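Local coordinates for disulfide bond forming protein (DsbF) (Mycobacterium tuberculosis, PDB 3IOS), which probably introduces disulfide bonds into newly secreted, still unfolded proteins by oxidising their thiols, using a thioredoxin-fold domain, at residues 25-30 with 80-85; 43-48 with 92-97. All coordinates share one frame; numbering follows the deposited sequence.

Contact 1. Residues 25-30 with 80-85; sequences KTLDGH and DQVPAM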
ATOM      1  N   LYS A  25      -4.163  11.960  -0.720  1.00 20.79           N
ATOM      2  CA  LYS A  25      -3.512  12.609  -1.854  1.00 23.65           C
ATOM      3  C   LYS A  25      -2.335  11.749  -2.294  1.00 20.75           C
ATOM      4  O   LYS A  25      -1.593  11.243  -1.454  1.00 24.33           O
ATOM      5  CB  LYS A  25      -2.996  13.997  -1.460  1.00 26.27           C
ATOM      6  CG  LYS A  25      -4.033  15.117  -1.486  1.00 29.49           C
ATOM      7  CD  LYS A  25      -4.344  15.549  -2.913  1.00 31.15           C
ATOM      8  CE  LYS A  25      -5.262  16.765  -2.947  1.00 32.77           C
ATOM      9  NZ  LYS A  25      -5.602  17.158  -4.345  1.00 33.50           N
ATOM     10  N   THR A  26      -2.165  11.576  -3.598  1.00 22.49           N
ATOM     11  CA  THR A  26      -1.048  10.779  -4.097  1.00 21.92           C
ATOM     12  C   THR A  26       0.198  11.651  -4.116  1.00 24.27           C
ATOM     13  O   THR A  26       0.111  12.880  -4.083  1.00 23.14           O
ATOM     14  CB  THR A  26      -1.298  10.255  -5.522  1.00 22.13           C
ATOM     15  OG1 THR A  26      -1.280  11.345  -6.457  1.00 19.96           O
ATOM     16  CG2 THR A  26      -2.640   9.550  -5.595  1.00 19.85           C
ATOM     17  N   LEU A  27       1.360  11.012  -4.165  1.00 23.14           N
ATOM     18  CA  LEU A  27       2.617  11.747  -4.190  1.00 23.81           C
ATOM     19  C   LEU A  27       2.709  12.686  -5.385  1.00 25.36           C
ATOM     20  O   LEU A  27       3.384  13.716  -5.318  1.00 27.13           O
ATOM     21  CB  LEU A  27       3.798  10.780  -4.229  1.00 24.28           C
ATOM     22  CG  LEU A  27       4.605  10.564  -2.952  1.00 27.39           C
ATOM     23  CD1 LEU A  27       5.832   9.733  -3.300  1.00 25.10           C
ATOM     24  CD2 LEU A  27       5.033  11.897  -2.353  1.00 25.26           C
ATOM     25  N   ASP A  28       2.041  12.332  -6.479  1.00 26.89           N
ATOM     26  CA  ASP A  28       2.079  13.162  -7.675  1.00 28.57           C
ATOM     27  C   ASP A  28       0.908  14.137  -7.800  1.00 28.79           C
ATOM     28  O   ASP A  28       0.557  14.567  -8.898  1.00 29.41           O
ATOM     29  CB  ASP A  28       2.209  12.285  -8.932  1.00 32.12           C
ATOM     30  CG  ASP A  28       1.128  11.226  -9.034  1.00 34.15           C
ATOM     31  OD1 ASP A  28       0.765  10.629  -7.999  1.00 34.84           O
ATOM     32  OD2 ASP A  28       0.658  10.975 -10.164  1.00 38.41           O
ATOM     33  N   GLY A  29       0.310  14.476  -6.659  1.00 28.06           N
ATOM     34  CA  GLY A  29      -0.777  15.444  -6.623  1.00 29.18           C
ATOM     35  C   GLY A  29      -2.201  15.088  -7.019  1.00 29.44           C
ATOM     36  O   GLY A  29      -2.983  15.988  -7.320  1.00 29.12           O
ATOM     37  N   HIS A  30      -2.561  13.808  -7.012  1.00 28.27           N
ATOM     38  CA  HIS A  30      -3.921  13.419  -7.386  1.00 27.57           C
ATOM     39  C   HIS A  30      -4.769  13.031  -6.177  1.00 26.66           C
ATOM     40  O   HIS A  30      -4.242  12.644  -5.135  1.00 27.57           O
ATOM     41  CB  HIS A  30      -3.878  12.249  -8.373  1.00 29.15           C
ATOM     42  CG  HIS A  30      -3.198  12.570  -9.667  1.00 33.28           C
ATOM     43  ND1 HIS A  30      -3.715  13.463 -10.580  1.00 35.32           N
ATOM     44  CD2 HIS A  30      -2.032  12.125 -10.195  1.00 34.73           C
ATOM     45  CE1 HIS A  30      -2.899  13.555 -11.615  1.00 35.77           C
ATOM     46  NE2 HIS A  30      -1.870  12.753 -11.407  1.00 35.79           N
ATOM     47  N   ASP A  80       6.773  10.713   7.941  1.00 18.25           N
ATOM     48  CA  ASP A  80       7.798  11.562   7.352  1.00 19.14           C
ATOM     49  C   ASP A  80       7.109  12.574   6.451  1.00 21.19           C
ATOM     50  O   ASP A  80       5.880  12.604   6.384  1.00 21.50           O
ATOM     51  CB  ASP A  80       8.796  10.714   6.559  1.00 20.25           C
ATOM     52  CG  ASP A  80      10.187  11.321   6.537  1.00 21.59           C
ATOM     53  OD1 ASP A  80      11.160  10.574   6.301  1.00 22.26           O
ATOM     54  OD2 ASP A  80      10.307  12.547   6.750  1.00 22.82           O
ATOM     55  N   GLN A  81       7.893  13.406   5.775  1.00 23.89           N
ATOM     56  CA  GLN A  81       7.333  14.410   4.882  1.00 25.16           C
ATOM     57  C   GLN A  81       7.542  14.014   3.424  1.00 23.33           C
ATOM     58  O   GLN A  81       8.295  13.089   3.120  1.00 22.50           O
ATOM     59  CB  GLN A  81       7.967  15.776   5.167  1.00 28.04           C
ATOM     60  CG  GLN A  81       7.780  16.230   6.611  1.00 29.77           C
ATOM     61  CD  GLN A  81       6.322  16.475   6.973  1.00 32.25           C
ATOM     62  OE1 GLN A  81       5.943  16.409   8.143  1.00 33.72           O
ATOM     63  NE2 GLN A  81       5.502  16.777   5.971  1.00 32.02           N
ATOM     64  N   VAL A  82       6.866  14.724   2.528  1.00 21.15           N
ATOM     65  CA  VAL A  82       6.928  14.448   1.100  1.00 21.48           C
ATOM     66  C   VAL A  82       8.320  14.274   0.486  1.00 21.51           C
ATOM     67  O   VAL A  82       8.562  13.308  -0.236  1.00 21.82           O
ATOM     68  CB  VAL A  82       6.154  15.533   0.305  1.00 20.38           C
ATOM     69  CG1 VAL A  82       6.350  15.334  -1.192  1.00 21.52           C
ATOM     70  CG2 VAL A  82       4.674  15.459   0.650  1.00 22.51           C
ATOM     71  N   PRO A  83       9.252  15.204   0.753  1.00 21.34           N
ATOM     72  CA  PRO A  83      10.596  15.074   0.181  1.00 21.71           C
ATOM     73  C   PRO A  83      11.234  13.709   0.425  1.00 20.16           C
ATOM     74  O   PRO A  83      11.824  13.122  -0.478  1.00 20.51           O
ATOM     75  CB  PRO A  83      11.369  16.203   0.859  1.00 23.09           C
ATOM     76  CG  PRO A  83      10.316  17.252   1.043  1.00 21.94           C
ATOM     77  CD  PRO A  83       9.138  16.444   1.544  1.00 22.77           C
ATOM     78  N   ALA A  84      11.116  13.213   1.652  1.00 20.55           N
ATOM     79  CA  ALA A  84      11.690  11.915   2.004  1.00 18.78           C
ATOM     80  C   ALA A  84      10.968  10.809   1.244  1.00 18.08           C
ATOM     81  O   ALA A  84      11.579   9.829   0.819  1.00 16.86           O
ATOM     82  CB  ALA A  84      11.582  11.685   3.504  1.00 21.36           C
ATOM     83  N   MET A  85       9.662  10.971   1.074  1.00 18.85           N
ATOM     84  CA  MET A  85       8.874   9.986   0.346  1.00 17.37           C
ATOM     85  C   MET A  85       9.302   9.943  -1.119  1.00 17.65           C
ATOM     86  O   MET A  85       9.437   8.871  -1.700  1.00 15.02           O
ATOM     87  CB  MET A  85       7.393  10.329   0.461  1.00 16.72           C
ATOM     88  CG  MET A  85       6.912  10.351   1.894  1.00 16.60           C
ATOM     89  SD  MET A  85       5.211  10.893   2.059  1.00 18.49           S
ATOM     90  CE  MET A  85       4.942  10.579   3.732  1.00 16.76           C
TER
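The backbones of 25-30 and 80-85 are nearest at Leu27 and Val82, whose CA atoms lie 7.3 Å apart, a spacing that the Leu27 side chain largely bridges. The first segment is the tip of a β-hairpin, the second the start of helix 82-91 in a thioredoxin fold. Thr26 to Gly29 form a type I turn followed by a G1 β-bulge: Gly29 N bonds to Thr26 O, and Thr26 N to His30 O at 2.8 Å. Gly29 takes the positive phi (78°) that this bulge needs and that glycine adopts easily. The Thr26 side chain ties the loop together as well. His30 N donates to Thr26 OG1 over 2.8 Å, while OG1 itself donates to Asp28 OD1, 2.7 Å away, coming in well above the carboxylate plane. A short hydroxyl-bearing residue suits this place because it can both accept and donate within one tight turn.

Leu27, at the second position of the turn, carries the contact. Its chi1 of -104° lies off the staggered positions, and the branched end reaches the first turn of the helix, which Gln81 precedes as N-cap residue. Leu27 and Val82 pass alongside each other in opposite senses, and Val82 offers CG1, the methyl anti to its own backbone N (chi1 174°). Gln86 and Val89 extend the leucine's footing along the helix. Met85 meets Leu27 with CB, and its backbone O lies beside Leu27 CD1; the rest of its side chain leads away toward Pro49 and Ala101, where its flexible thioether fits the interior. At the interface, Leu27 CD2 rests 3.9 Å from Val82 CG1 and 4.0 Å from Met85 CB.

Contact 2. Residues 43-48 with 92-97; sequences VLWFWA and YPVKTF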
ATOM      1  N   VAL A  43      -3.990  -4.326  -2.761  1.00 11.18           N
ATOM      2  CA  VAL A  43      -3.025  -4.513  -1.693  1.00 12.04           C
ATOM      3  C   VAL A  43      -2.500  -3.149  -1.294  1.00 12.43           C
ATOM      4  O   VAL A  43      -2.020  -2.400  -2.140  1.00 12.59           O
ATOM      5  CB  VAL A  43      -1.826  -5.366  -2.138  1.00 13.65           C
ATOM      6  CG1 VAL A  43      -0.804  -5.451  -1.007  1.00 15.15           C
ATOM      7  CG2 VAL A  43      -2.294  -6.755  -2.531  1.00 15.95           C
ATOM      8  N   LEU A  44      -2.618  -2.819  -0.013  1.00 11.42           N
ATOM      9  CA  LEU A  44      -2.089  -1.556   0.477  1.00 12.87           C
ATOM     10  C   LEU A  44      -0.823  -1.894   1.245  1.00 11.90           C
ATOM     11  O   LEU A  44      -0.826  -2.733   2.149  1.00 14.23           O
ATOM     12  CB  LEU A  44      -3.101  -0.843   1.382  1.00 13.03           C
ATOM     13  CG  LEU A  44      -4.324  -0.319   0.619  1.00 14.83           C
ATOM     14  CD1 LEU A  44      -5.512  -1.235   0.888  1.00 17.68           C
ATOM     15  CD2 LEU A  44      -4.645   1.105   1.043  1.00 16.37           C
ATOM     16  N   TRP A  45       0.271  -1.252   0.859  1.00 10.85           N
ATOM     17  CA  TRP A  45       1.561  -1.475   1.480  1.00 11.76           C
ATOM     18  C   TRP A  45       1.947  -0.231   2.272  1.00 12.60           C
ATOM     19  O   TRP A  45       2.178   0.834   1.695  1.00 12.21           O
ATOM     20  CB  TRP A  45       2.579  -1.782   0.379  1.00 12.90           C
ATOM     21  CG  TRP A  45       4.005  -1.739   0.785  1.00 12.77           C
ATOM     22  CD1 TRP A  45       4.573  -2.347   1.865  1.00 14.51           C
ATOM     23  CD2 TRP A  45       5.068  -1.080   0.089  1.00 12.84           C
ATOM     24  NE1 TRP A  45       5.922  -2.111   1.885  1.00 15.37           N
ATOM     25  CE2 TRP A  45       6.254  -1.337   0.805  1.00 15.26           C
ATOM     26  CE3 TRP A  45       5.133  -0.304  -1.075  1.00 14.64           C
ATOM     27  CZ2 TRP A  45       7.501  -0.837   0.399  1.00 15.11           C
ATOM     28  CZ3 TRP A  45       6.376   0.193  -1.481  1.00 16.61           C
ATOM     29  CH2 TRP A  45       7.540  -0.079  -0.743  1.00 17.04           C
ATOM     30  N   PHE A  46       2.012  -0.378   3.592  1.00 11.67           N
ATOM     31  CA  PHE A  46       2.342   0.741   4.469  1.00 12.93           C
ATOM     32  C   PHE A  46       3.842   0.801   4.684  1.00 12.10           C
ATOM     33  O   PHE A  46       4.453  -0.157   5.166  1.00 14.15           O
ATOM     34  CB  PHE A  46       1.606   0.582   5.800  1.00 13.92           C
ATOM     35  CG  PHE A  46       0.115   0.470   5.647  1.00 14.35           C
ATOM     36  CD1 PHE A  46      -0.472  -0.724   5.226  1.00 13.76           C
ATOM     37  CD2 PHE A  46      -0.702   1.573   5.877  1.00 14.26           C
ATOM     38  CE1 PHE A  46      -1.850  -0.812   5.038  1.00 13.36           C
ATOM     39  CE2 PHE A  46      -2.081   1.491   5.690  1.00 16.87           C
ATOM     40  CZ  PHE A  46      -2.653   0.296   5.269  1.00 15.54           C
ATOM     41  N   TRP A  47       4.437   1.931   4.311  1.00 11.84           N
ATOM     42  CA  TRP A  47       5.880   2.105   4.433  1.00 11.93           C
ATOM     43  C   TRP A  47       6.293   3.479   4.941  1.00 12.82           C
ATOM     44  O   TRP A  47       5.498   4.418   4.945  1.00 13.48           O
ATOM     45  CB  TRP A  47       6.571   1.842   3.078  1.00 12.45           C
ATOM     46  CG  TRP A  47       6.136   2.723   1.917  1.00 12.33           C
ATOM     47  CD1 TRP A  47       5.111   2.491   1.044  1.00 10.18           C
ATOM     48  CD2 TRP A  47       6.756   3.943   1.490  1.00 11.52           C
ATOM     49  NE1 TRP A  47       5.061   3.486   0.090  1.00 12.11           N
ATOM     50  CE2 TRP A  47       6.063   4.387   0.337  1.00 11.21           C
ATOM     51  CE3 TRP A  47       7.841   4.696   1.957  1.00 12.66           C
ATOM     52  CZ2 TRP A  47       6.405   5.557  -0.341  1.00 14.74           C
ATOM     53  CZ3 TRP A  47       8.183   5.865   1.278  1.00 13.94           C
ATOM     54  CH2 TRP A  47       7.473   6.278   0.138  1.00 14.31           C
ATOM     55  N   ALA A  48       7.540   3.567   5.394  1.00 12.55           N
ATOM     56  CA  ALA A  48       8.130   4.818   5.878  1.00 15.63           C
ATOM     57  C   ALA A  48       9.451   4.896   5.114  1.00 15.16           C
ATOM     58  O   ALA A  48      10.160   3.902   4.997  1.00 13.43           O
ATOM     59  CB  ALA A  48       8.377   4.753   7.386  1.00 13.84           C
ATOM     60  N   TYR A  92      13.838   3.359  -5.144  1.00 27.52           N
ATOM     61  CA  TYR A  92      13.357   2.007  -5.364  1.00 26.27           C
ATOM     62  C   TYR A  92      12.241   1.952  -6.395  1.00 26.90           C
ATOM     63  O   TYR A  92      11.396   2.867  -6.470  1.00 28.52           O
ATOM     64  CB  TYR A  92      12.914   1.393  -4.003  1.00 25.48           C
ATOM     65  CG  TYR A  92      13.903   1.657  -2.903  1.00 25.07           C
ATOM     66  CD1 TYR A  92      13.705   2.721  -2.030  1.00 24.41           C
ATOM     67  CD2 TYR A  92      15.037   0.851  -2.723  1.00 25.14           C
ATOM     68  CE1 TYR A  92      14.597   2.981  -0.997  1.00 26.27           C
ATOM     69  CE2 TYR A  92      15.937   1.105  -1.686  1.00 25.28           C
ATOM     70  CZ  TYR A  92      15.712   2.168  -0.835  1.00 25.66           C
ATOM     71  OH  TYR A  92      16.607   2.423   0.170  1.00 28.54           O
ATOM     72  N   PRO A  93      12.143   0.855  -7.161  1.00 27.18           N
ATOM     73  CA  PRO A  93      11.191   0.551  -8.230  1.00 26.59           C
ATOM     74  C   PRO A  93       9.735   0.352  -7.818  1.00 25.01           C
ATOM     75  O   PRO A  93       9.173  -0.733  -7.967  1.00 27.61           O
ATOM     76  CB  PRO A  93      11.774  -0.744  -8.838  1.00 26.85           C
ATOM     77  CG  PRO A  93      12.282  -1.460  -7.661  1.00 27.31           C
ATOM     78  CD  PRO A  93      12.989  -0.295  -6.892  1.00 27.64           C
ATOM     79  N   VAL A  94       9.139   1.431  -7.353  1.00 24.83           N
ATOM     80  CA  VAL A  94       7.753   1.405  -6.924  1.00 22.71           C
ATOM     81  C   VAL A  94       6.973   2.601  -7.461  1.00 24.53           C
ATOM     82  O   VAL A  94       5.945   2.981  -6.901  1.00 23.69           O
ATOM     83  CB  VAL A  94       7.652   1.401  -5.380  1.00 21.74           C
ATOM     84  CG1 VAL A  94       8.325   0.156  -4.812  1.00 21.88           C
ATOM     85  CG2 VAL A  94       8.302   2.655  -4.821  1.00 20.11           C
ATOM     86  N   LYS A  95       7.463   3.197  -8.542  1.00 26.99           N
ATOM     87  CA  LYS A  95       6.789   4.347  -9.138  1.00 30.28           C
ATOM     88  C   LYS A  95       5.661   3.933 -10.076  1.00 30.18           C
ATOM     89  O   LYS A  95       4.865   4.769 -10.499  1.00 33.54           O
ATOM     90  CB  LYS A  95       7.804   5.205  -9.897  1.00 31.63           C
ATOM     91  CG  LYS A  95       8.287   6.385  -9.103  1.00 33.90           C
ATOM     92  CD  LYS A  95       9.578   6.985  -9.680  1.00 35.92           C
ATOM     93  CE  LYS A  95      10.059   8.174  -8.870  1.00 36.12           C
ATOM     94  NZ  LYS A  95      11.327   8.697  -9.419  1.00 37.65           N
ATOM     95  N   THR A  96       5.591   2.639 -10.372  1.00 29.97           N
ATOM     96  CA  THR A  96       4.583   2.077 -11.267  1.00 29.51           C
ATOM     97  C   THR A  96       3.180   1.968 -10.653  1.00 28.21           C
ATOM     98  O   THR A  96       2.194   1.806 -11.377  1.00 27.82           O
ATOM     99  CB  THR A  96       5.019   0.677 -11.761  1.00 31.64           C
ATOM    100  OG1 THR A  96       6.309   0.776 -12.376  1.00 36.90           O
ATOM    101  CG2 THR A  96       4.032   0.129 -12.777  1.00 34.28           C
ATOM    102  N   PHE A  97       3.076   2.035  -9.330  1.00 22.23           N
ATOM    103  CA  PHE A  97       1.759   1.967  -8.710  1.00 20.17           C
ATOM    104  C   PHE A  97       1.519   3.164  -7.799  1.00 18.11           C
ATOM    105  O   PHE A  97       2.457   3.857  -7.398  1.00 18.69           O
ATOM    106  CB  PHE A  97       1.562   0.629  -7.968  1.00 19.45           C
ATOM    107  CG  PHE A  97       2.549   0.369  -6.863  1.00 18.01           C
ATOM    108  CD1 PHE A  97       2.276   0.773  -5.556  1.00 16.42           C
ATOM    109  CD2 PHE A  97       3.728  -0.324  -7.116  1.00 17.19           C
ATOM    110  CE1 PHE A  97       3.160   0.484  -4.525  1.00 18.22           C
ATOM    111  CE2 PHE A  97       4.620  -0.617  -6.088  1.00 19.61           C
ATOM    112  CZ  PHE A  97       4.337  -0.213  -4.788  1.00 19.29           C
TER
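Val94 N donates to Tyr92 O over 2.8 Å, closing an inverse γ-turn centred on Pro93, a residue whose ring already restricts the backbone. This turn follows helix 82-91 and presents Val94 to Trp45 on the central strand 42-47 of the thioredoxin-fold sheet. Gln99 adds a polar bridge beside the contact: its NE2 bonds to Val94 O and its OE1 accepts from Trp47 NE1, so one side-chain amide serves a loop carbonyl and a buried indole.

Between the segments themselves everything is apolar. The six-membered part of the Trp45 indole does the touching. Val94 CG1 approaches it obliquely, 3.9 Å from Trp45 CZ3, and a β-branched valine suits the spot because its compact methyls sit close to the backbone. Phe97 comes to the same six-membered ring, also obliquely, with its CZ end: Phe97 CZ is 3.8 Å from Trp45 CE3, which lies at the edge of the phenyl ring and in its plane. Val94 O comes over one face of the phenyl ring. On the strand side, Trp47 CD1 lies 3.5 Å above the Trp45 ring plane, and Trp47 also touches Cys54, which forms a disulfide with Cys51 in a structure of this protein. The contact therefore depends on dispersion and shape fit; no hydrogen bond crosses it, and polar bonds lie beside it, in the turn, at Gln99 and along the sheet.

In the fold
Both contacts involve the region around helix 82-91, contact 1 at its first turn and contact 2 just beyond its last, so the helix and the loop after it span the two. Their segments alternate along the chain and their centres are 12 Å apart. They touch where Met85 O packs against Trp47 CH2, 3.7 Å away. Contact 1 lies toward the surface, where one leucine from a hairpin tip rests on small aliphatic groups and polar residues fasten the turn itself. Contact 2 is buried near the middle of the domain and joins the central strand to the loop through the rings of Trp45 and Phe97 and a valine methyl, which fill that interior with apolar surface.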